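Local coordinates for response regulator receiver domain protein (CheY-like) (Methylobacillus flagellatus KT, PDB 3I42) that probably acts as a phosphorylation-controlled switch of two-component signalling, a CheY-like receiver domain expected to take a phosphoryl group on an aspartate, at residues 47-55 with 77-85; 34-43 with 58-69. All blocks are in the same frame, centred on the assembly; numbering follows the deposited sequence.

Contact 1 (47-55 with 77-85)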
loop_
_atom_site.group_PDB
_atom_site.type_symbol
_atom_site.label_atom_id
_atom_site.label_comp_id
_atom_site.label_asym_id
_atom_site.label_seq_id
_atom_site.Cartn_x
_atom_site.Cartn_y
_atom_site.Cartn_z
ATOM N N GLY A 47 -11.966 13.959 15.700
ATOM C CA GLY A 47 -10.807 13.124 15.341
ATOM C C GLY A 47 -11.236 11.668 15.279
ATOM O O GLY A 47 -12.139 11.250 16.003
ATOM N N TYR A 48 -10.609 10.906 14.398
ATOM C CA TYR A 48 -10.922 9.504 14.230
ATOM C C TYR A 48 -9.655 8.720 14.179
ATOM O O TYR A 48 -8.642 9.203 13.695
ATOM C CB TYR A 48 -11.708 9.285 12.947
ATOM C CG TYR A 48 -13.080 9.891 13.020
ATOM C CD1 TYR A 48 -14.122 9.230 13.692
ATOM C CD2 TYR A 48 -13.342 11.129 12.450
ATOM C CE1 TYR A 48 -15.392 9.797 13.784
ATOM C CE2 TYR A 48 -14.614 11.716 12.543
ATOM C CZ TYR A 48 -15.628 11.049 13.196
ATOM O OH TYR A 48 -16.886 11.616 13.269
ATOM N N ASP A 49 -9.711 7.492 14.674
ATOM C CA ASP A 49 -8.585 6.598 14.582
ATOM C C ASP A 49 -8.532 5.912 13.220
ATOM O O ASP A 49 -7.452 5.610 12.724
ATOM C CB ASP A 49 -8.675 5.544 15.698
ATOM C CG ASP A 49 -8.715 6.178 17.098
ATOM O OD1 ASP A 49 -7.640 6.595 17.588
ATOM O OD2 ASP A 49 -9.813 6.276 17.688
ATOM N N ALA A 50 -9.711 5.622 12.654
ATOM C CA ALA A 50 -9.807 4.919 11.367
ATOM C C ALA A 50 -10.926 5.521 10.535
ATOM O O ALA A 50 -11.994 5.821 11.044
ATOM C CB ALA A 50 -10.058 3.434 11.574
ATOM N N VAL A 51 -10.656 5.708 9.252
ATOM C CA VAL A 51 -11.638 6.269 8.339
ATOM C C VAL A 51 -11.801 5.283 7.186
ATOM O O VAL A 51 -10.815 4.935 6.521
ATOM C CB VAL A 51 -11.196 7.681 7.830
ATOM C CG1 VAL A 51 -12.178 8.259 6.803
ATOM C CG2 VAL A 51 -11.004 8.658 9.006
ATOM N N PHE A 52 -13.032 4.825 6.956
ATOM C CA PHE A 52 -13.307 3.835 5.889
ATOM C C PHE A 52 -13.974 4.532 4.747
ATOM O O PHE A 52 -15.050 5.107 4.931
ATOM C CB PHE A 52 -14.198 2.675 6.362
ATOM C CG PHE A 52 -13.591 1.890 7.490
ATOM C CD1 PHE A 52 -12.903 0.718 7.233
ATOM C CD2 PHE A 52 -13.725 2.337 8.803
ATOM C CE1 PHE A 52 -12.328 -0.006 8.246
ATOM C CE2 PHE A 52 -13.156 1.631 9.855
ATOM C CZ PHE A 52 -12.438 0.456 9.578
ATOM N N ILE A 53 -13.326 4.502 3.582
ATOM C CA ILE A 53 -13.809 5.277 2.437
ATOM C C ILE A 53 -14.190 4.369 1.279
ATOM O O ILE A 53 -13.336 3.680 0.731
ATOM C CB ILE A 53 -12.750 6.320 1.956
ATOM C CG1 ILE A 53 -12.472 7.358 3.037
ATOM C CG2 ILE A 53 -13.229 7.056 0.703
ATOM C CD1 ILE A 53 -11.103 7.992 2.920
ATOM N N ASP A 54 -15.470 4.371 0.913
ATOM C CA ASP A 54 -15.912 3.771 -0.325
ATOM C C ASP A 54 -15.238 4.470 -1.487
ATOM O O ASP A 54 -15.110 5.701 -1.501
ATOM C CB ASP A 54 -17.431 3.872 -0.441
ATOM C CG ASP A 54 -18.013 2.880 -1.457
ATOM O OD1 ASP A 54 -17.621 2.902 -2.653
ATOM O OD2 ASP A 54 -18.869 2.066 -1.043
ATOM N N LEU A 55 -14.777 3.709 -2.467
ATOM C CA LEU A 55 -14.016 4.332 -3.535
ATOM C C LEU A 55 -14.930 5.007 -4.560
ATOM O O LEU A 55 -14.453 5.779 -5.409
ATOM C CB LEU A 55 -13.055 3.338 -4.198
ATOM C CG LEU A 55 -11.889 2.840 -3.359
ATOM C CD1 LEU A 55 -10.949 1.999 -4.215
ATOM C CD2 LEU A 55 -11.099 3.958 -2.695
ATOM N N THR A 77 -2.949 11.472 13.593
ATOM C CA THR A 77 -3.245 11.013 12.228
ATOM C C THR A 77 -4.076 9.722 12.147
ATOM O O THR A 77 -3.830 8.756 12.853
ATOM C CB THR A 77 -1.964 10.999 11.364
ATOM O OG1 THR A 77 -1.790 12.313 10.799
ATOM C CG2 THR A 77 -2.030 9.959 10.234
ATOM N N SER A 78 -5.105 9.754 11.310
ATOM C CA SER A 78 -6.019 8.631 11.177
ATOM C C SER A 78 -5.389 7.593 10.280
ATOM O O SER A 78 -4.499 7.910 9.499
ATOM C CB SER A 78 -7.335 9.088 10.551
ATOM O OG SER A 78 -7.893 10.171 11.272
ATOM N N LYS A 79 -5.862 6.351 10.383
ATOM C CA LYS A 79 -5.564 5.339 9.376
ATOM C C LYS A 79 -6.732 5.348 8.431
ATOM O O LYS A 79 -7.872 5.533 8.880
ATOM C CB LYS A 79 -5.439 3.981 10.036
ATOM C CG LYS A 79 -4.355 3.913 11.106
ATOM C CD LYS A 79 -3.012 3.609 10.523
ATOM C CE LYS A 79 -2.146 4.861 10.504
ATOM N NZ LYS A 79 -0.694 4.535 10.591
ATOM N N PHE A 80 -6.445 5.184 7.135
ATOM C CA PHE A 80 -7.426 5.333 6.065
ATOM C C PHE A 80 -7.520 4.019 5.349
ATOM O O PHE A 80 -6.491 3.470 4.961
ATOM C CB PHE A 80 -7.013 6.450 5.058
ATOM C CG PHE A 80 -6.996 7.824 5.674
ATOM C CD1 PHE A 80 -8.140 8.583 5.720
ATOM C CD2 PHE A 80 -5.828 8.330 6.263
ATOM C CE1 PHE A 80 -8.158 9.838 6.360
ATOM C CE2 PHE A 80 -5.811 9.596 6.879
ATOM C CZ PHE A 80 -6.996 10.340 6.932
ATOM N N VAL A 81 -8.756 3.547 5.143
ATOM C CA VAL A 81 -9.031 2.222 4.583
ATOM C C VAL A 81 -9.859 2.403 3.327
ATOM O O VAL A 81 -10.888 3.069 3.370
ATOM C CB VAL A 81 -9.891 1.368 5.580
ATOM C CG1 VAL A 81 -9.955 -0.084 5.140
ATOM C CG2 VAL A 81 -9.345 1.480 6.996
ATOM N N ALA A 82 -9.424 1.814 2.215
ATOM C CA ALA A 82 -10.166 1.844 0.953
ATOM C C ALA A 82 -11.144 0.698 0.944
ATOM O O ALA A 82 -10.775 -0.438 1.234
ATOM C CB ALA A 82 -9.238 1.664 -0.224
ATOM N N VAL A 83 -12.368 0.967 0.535
ATOM C CA VAL A 83 -13.366 -0.076 0.477
ATOM C C VAL A 83 -13.841 -0.129 -0.957
ATOM O O VAL A 83 -14.462 0.813 -1.440
ATOM C CB VAL A 83 -14.538 0.232 1.432
ATOM C CG1 VAL A 83 -15.664 -0.774 1.251
ATOM C CG2 VAL A 83 -14.034 0.302 2.894
ATOM N N SER A 84 -13.509 -1.212 -1.644
ATOM C CA SER A 84 -13.775 -1.291 -3.061
ATOM C C SER A 84 -14.556 -2.531 -3.408
ATOM O O SER A 84 -14.391 -3.567 -2.777
ATOM C CB SER A 84 -12.457 -1.331 -3.824
ATOM O OG SER A 84 -12.710 -1.412 -5.235
ATOM N N GLY A 85 -15.371 -2.441 -4.451
ATOM C CA GLY A 85 -15.939 -3.645 -5.065
ATOM C C GLY A 85 -14.937 -4.394 -5.944
ATOM O O GLY A 85 -15.091 -5.595 -6.185
#

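Contact 2 (34-43 with 58-69)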
loop_
_atom_site.group_PDB
_atom_site.type_symbol
_atom_site.label_atom_id
_atom_site.label_comp_id
_atom_site.label_asym_id
_atom_site.label_seq_id
_atom_site.Cartn_x
_atom_site.Cartn_y
_atom_site.Cartn_z
ATOM N N MET A 34 -22.431 10.396 4.343
ATOM C CA MET A 34 -22.824 9.843 3.035
ATOM C C MET A 34 -22.217 10.580 1.818
ATOM O O MET A 34 -22.594 10.318 0.677
ATOM C CB MET A 34 -24.356 9.711 2.947
ATOM C CG MET A 34 -24.954 8.592 3.855
ATOM S SD MET A 34 -26.809 8.539 3.929
ATOM C CE MET A 34 -27.122 9.862 5.091
ATOM N N SER A 35 -21.250 11.465 2.050
ATOM C CA SER A 35 -20.581 12.204 0.952
ATOM C C SER A 35 -19.192 12.650 1.363
ATOM O O SER A 35 -18.886 12.752 2.567
ATOM C CB SER A 35 -21.403 13.440 0.527
ATOM O OG SER A 35 -21.494 14.372 1.604
ATOM N N GLY A 36 -18.365 12.931 0.358
ATOM C CA GLY A 36 -17.041 13.519 0.594
ATOM C C GLY A 36 -17.121 14.812 1.391
ATOM O O GLY A 36 -16.398 14.984 2.369
ATOM N N THR A 37 -18.025 15.718 0.997
ATOM C CA THR A 37 -18.225 17.013 1.711
ATOM C C THR A 37 -18.482 16.810 3.188
ATOM O O THR A 37 -17.889 17.490 4.031
ATOM C CB THR A 37 -19.447 17.782 1.180
ATOM O OG1 THR A 37 -19.650 17.436 -0.180
ATOM C CG2 THR A 37 -19.255 19.293 1.294
ATOM N N ASP A 38 -19.384 15.874 3.502
ATOM C CA ASP A 38 -19.734 15.627 4.898
ATOM C C ASP A 38 -18.562 15.046 5.670
ATOM O O ASP A 38 -18.346 15.412 6.844
ATOM C CB ASP A 38 -20.984 14.763 4.996
ATOM C CG ASP A 38 -22.258 15.569 4.779
ATOM O OD1 ASP A 38 -22.169 16.799 4.512
ATOM O OD2 ASP A 38 -23.352 14.986 4.884
ATOM N N ALA A 39 -17.783 14.194 4.993
ATOM C CA ALA A 39 -16.548 13.638 5.566
ATOM C C ALA A 39 -15.541 14.723 5.967
ATOM O O ALA A 39 -15.009 14.712 7.089
ATOM C CB ALA A 39 -15.895 12.646 4.612
ATOM N N LEU A 40 -15.263 15.633 5.035
ATOM C CA LEU A 40 -14.457 16.836 5.334
ATOM C C LEU A 40 -14.997 17.614 6.517
ATOM O O LEU A 40 -14.250 17.900 7.423
ATOM C CB LEU A 40 -14.359 17.749 4.112
ATOM C CG LEU A 40 -13.356 17.174 3.106
ATOM C CD1 LEU A 40 -13.637 17.692 1.693
ATOM C CD2 LEU A 40 -11.924 17.480 3.521
ATOM N N HIS A 41 -16.295 17.921 6.540
ATOM C CA HIS A 41 -16.873 18.584 7.725
ATOM C C HIS A 41 -16.726 17.769 8.992
ATOM O O HIS A 41 -16.420 18.336 10.047
ATOM C CB HIS A 41 -18.333 18.972 7.516
ATOM C CG HIS A 41 -18.525 20.038 6.480
ATOM N ND1 HIS A 41 -19.303 19.854 5.352
ATOM C CD2 HIS A 41 -18.021 21.295 6.385
ATOM C CE1 HIS A 41 -19.275 20.952 4.613
ATOM N NE2 HIS A 41 -18.503 21.842 5.216
ATOM N N ALA A 42 -16.924 16.443 8.898
ATOM C CA ALA A 42 -16.783 15.547 10.069
ATOM C C ALA A 42 -15.351 15.488 10.584
ATOM O O ALA A 42 -15.107 15.503 11.788
ATOM C CB ALA A 42 -17.309 14.136 9.763
ATOM N N MET A 43 -14.394 15.428 9.672
ATOM C CA MET A 43 -12.995 15.300 10.078
ATOM C C MET A 43 -12.410 16.619 10.574
ATOM O O MET A 43 -11.392 16.627 11.275
ATOM C CB MET A 43 -12.174 14.743 8.931
ATOM C CG MET A 43 -12.459 13.290 8.715
ATOM S SD MET A 43 -11.017 12.299 8.922
ATOM C CE MET A 43 -10.163 12.985 10.334
ATOM N N PRO A 58 -20.831 9.840 -4.169
ATOM C CA PRO A 58 -21.632 10.624 -5.092
ATOM C C PRO A 58 -20.854 11.847 -5.647
ATOM O O PRO A 58 -20.886 12.089 -6.863
ATOM C CB PRO A 58 -22.836 11.072 -4.246
ATOM C CG PRO A 58 -22.716 10.336 -2.913
ATOM C CD PRO A 58 -21.317 9.913 -2.772
ATOM N N ASP A 59 -20.133 12.558 -4.781
ATOM C CA ASP A 59 -19.533 13.858 -5.130
ATOM C C ASP A 59 -18.016 13.831 -5.418
ATOM O O ASP A 59 -17.397 14.900 -5.556
ATOM C CB ASP A 59 -19.799 14.869 -3.993
ATOM C CG ASP A 59 -19.367 14.334 -2.611
ATOM O OD1 ASP A 59 -19.167 13.093 -2.453
ATOM O OD2 ASP A 59 -19.243 15.154 -1.675
ATOM N N THR A 60 -17.415 12.637 -5.487
ATOM C CA THR A 60 -15.949 12.540 -5.529
ATOM C C THR A 60 -15.527 11.102 -5.661
ATOM O O THR A 60 -16.326 10.207 -5.392
ATOM C CB THR A 60 -15.296 13.157 -4.228
ATOM O OG1 THR A 60 -13.870 13.089 -4.317
ATOM C CG2 THR A 60 -15.771 12.424 -2.914
ATOM N N SER A 61 -14.281 10.864 -6.069
ATOM C CA SER A 61 -13.698 9.522 -5.956
ATOM C C SER A 61 -13.158 9.335 -4.541
ATOM O O SER A 61 -12.902 10.314 -3.839
ATOM C CB SER A 61 -12.585 9.284 -6.988
ATOM O OG SER A 61 -11.391 9.957 -6.614
ATOM N N GLY A 62 -13.022 8.086 -4.102
ATOM C CA GLY A 62 -12.450 7.821 -2.789
ATOM C C GLY A 62 -11.015 8.307 -2.737
ATOM O O GLY A 62 -10.553 8.872 -1.732
ATOM N N LEU A 63 -10.309 8.100 -3.834
ATOM C CA LEU A 63 -8.932 8.553 -3.940
ATOM C C LEU A 63 -8.755 10.080 -3.814
ATOM O O LEU A 63 -7.902 10.538 -3.070
ATOM C CB LEU A 63 -8.282 8.057 -5.240
ATOM C CG LEU A 63 -6.824 8.566 -5.303
ATOM C CD1 LEU A 63 -5.907 7.659 -4.494
ATOM C CD2 LEU A 63 -6.319 8.738 -6.767
ATOM N N ALA A 64 -9.549 10.855 -4.540
ATOM C CA ALA A 64 -9.462 12.302 -4.415
ATOM C C ALA A 64 -9.852 12.703 -2.978
ATOM O O ALA A 64 -9.291 13.633 -2.409
ATOM C CB ALA A 64 -10.367 12.985 -5.447
ATOM N N LEU A 65 -10.790 11.993 -2.365
ATOM C CA LEU A 65 -11.166 12.339 -0.987
ATOM C C LEU A 65 -10.052 12.076 0.031
ATOM O O LEU A 65 -9.829 12.888 0.920
ATOM C CB LEU A 65 -12.471 11.653 -0.545
ATOM C CG LEU A 65 -12.908 11.988 0.882
ATOM C CD1 LEU A 65 -13.278 13.485 1.040
ATOM C CD2 LEU A 65 -14.100 11.143 1.261
ATOM N N VAL A 66 -9.354 10.951 -0.064
ATOM C CA VAL A 66 -8.359 10.646 0.974
ATOM C C VAL A 66 -7.194 11.670 0.928
ATOM O O VAL A 66 -6.656 12.045 1.960
ATOM C CB VAL A 66 -7.861 9.191 0.903
ATOM C CG1 VAL A 66 -6.984 8.991 -0.269
ATOM C CG2 VAL A 66 -7.102 8.817 2.187
ATOM N N LYS A 67 -6.847 12.140 -0.263
ATOM C CA LYS A 67 -5.847 13.211 -0.411
ATOM C C LYS A 67 -6.257 14.469 0.311
ATOM O O LYS A 67 -5.405 15.098 0.925
ATOM C CB LYS A 67 -5.622 13.564 -1.864
ATOM C CG LYS A 67 -4.970 12.508 -2.667
ATOM C CD LYS A 67 -4.867 12.974 -4.124
ATOM C CE LYS A 67 -4.171 11.922 -4.963
ATOM N NZ LYS A 67 -4.744 11.909 -6.351
ATOM N N GLN A 68 -7.543 14.836 0.260
ATOM C CA GLN A 68 -8.042 16.003 1.028
ATOM C C GLN A 68 -7.997 15.794 2.528
ATOM O O GLN A 68 -7.546 16.673 3.273
ATOM C CB GLN A 68 -9.487 16.416 0.677
ATOM C CG GLN A 68 -9.946 16.381 -0.797
ATOM C CD GLN A 68 -8.969 17.025 -1.774
ATOM O OE1 GLN A 68 -8.606 18.185 -1.608
ATOM N NE2 GLN A 68 -8.558 16.274 -2.818
ATOM N N LEU A 69 -8.498 14.647 2.987
ATOM C CA LEU A 69 -8.570 14.346 4.427
ATOM C C LEU A 69 -7.196 14.279 5.083
ATOM O O LEU A 69 -7.012 14.784 6.197
ATOM C CB LEU A 69 -9.335 13.032 4.677
ATOM C CG LEU A 69 -10.774 12.922 4.173
ATOM C CD1 LEU A 69 -11.346 11.507 4.442
ATOM C CD2 LEU A 69 -11.672 13.982 4.808
#

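Contact 1 (47-55 with 77-85)
Val51 O takes the N-H of Val81 at the middle of the parallel sheet of a CheY-like receiver domain, where strands 50-54 and 79-84 run side by side as the two strands of a beta-alpha-beta unit whose crossover is helix 62-71. The backbone bonds pass back and forth between the strands, as parallel pairing requires. Val51, bridged with Phe80, bonds to the residues on both sides of that partner: Val51 N gives to Lys79 O at 2.8 Å, and Val51 O accepts from Val81 N. Two residues on, Ile53 repeats the pattern about Ala82, its N giving to Val81 O with an N-H...O angle of 174° and its O accepting from Val83 N. The last bond, Leu55 N to Val83 O, is longer, 3.1 Å.

Apolar packing covers both faces. On the face of Phe52, Val81 and Val83, the Phe52 ring lies alongside Val81, CD1 reaching Val81 CB at 3.5 Å; Leu112, Leu116 and Ile115 of helix 109-119 cover this pair. On the other face, Phe80 presents CD1 to Val51 CB at 3.8 Å and to Ile53 CD1 at 4.1 Å, beneath helix 62-71. Beta-branched valine and isoleucine suit extended backbone, and the aromatic rings span the gap to the helices. Small Ala82 meets Leu55 CD2 through its CB.

Polar groups gather at the ends. Asp54, the predicted phosphorylation site, unmodified here, stands at the C-terminal end of its strand, as in this family; OD2 forms a salt bridge with Lys105 and OD1 accepts from Asn56 N. At the opposite end, Ser78 is short enough to bond backbone: its OG gives to Tyr48 O at 2.7 Å, approaching from above the carbonyl plane.

Contact 2 (34-43 with 58-69)
Asp59 reaches from the loop before helix 62-71 to the first turn of helix 36-45. Its CB carries CG into the position between backbone N and carbonyl carbon (chi1 52°), and CG then lies 3.8 Å from Ser35 CB. Beyond it the carboxylate forks: OD1 accepts from Gly36 N at 2.9 Å, and OD2 takes both Thr37 N, at 3.0 Å, and Thr37 OG1, at 2.8 Å. OD1 and OD2 each receive a backbone N-H on their syn lone pair, whereas the hydroxyl meets OD2 nearly along its C-O axis. A carboxylate suits this helix start, where N-H groups lack acceptors within the helix; their partial positive charge probably stabilises it. Ser35, the N-cap, takes Asp38 N on its OG.

Here two neighbouring helices of the receiver fold run nearly parallel on one face of the sheet; the axes of 36-43 and 62-69 approach to 10.4 Å at 18°. Gly36, without a side chain, lets Leu65 CD1 come within 3.8 Å of its CA, and Thr60 CG2 also packs on Gly36 CA, at 3.9 Å. Farther along, Leu69 CD2 reaches between Leu40 and Met43, meeting Leu40 CD2 at 3.7 Å and the flexible Met43 at CG, while Leu40 CD2 also touches Gln68 CB.

From the N terminus, the chain enters contact 2 at 34-43, passes into contact 1 at 47-55, returns to contact 2 at 58-69 and comes back to contact 1 at 77-85 before going on to the last strand and helices, so the two contacts cross rather than nest. Contact 2 closes the loop that carries strand 50-54 between two helices; contact 1 closes the one that carries helix 62-71 between two strands. The two layers meet where Val51 CG2 packs on Met43 SD at 3.6 Å and Phe80 CG lies 3.6 Å from Val66 CG2, and Leu55 O probably accepts a hydrogen bond from Gly62 N, joining strand end to helix start.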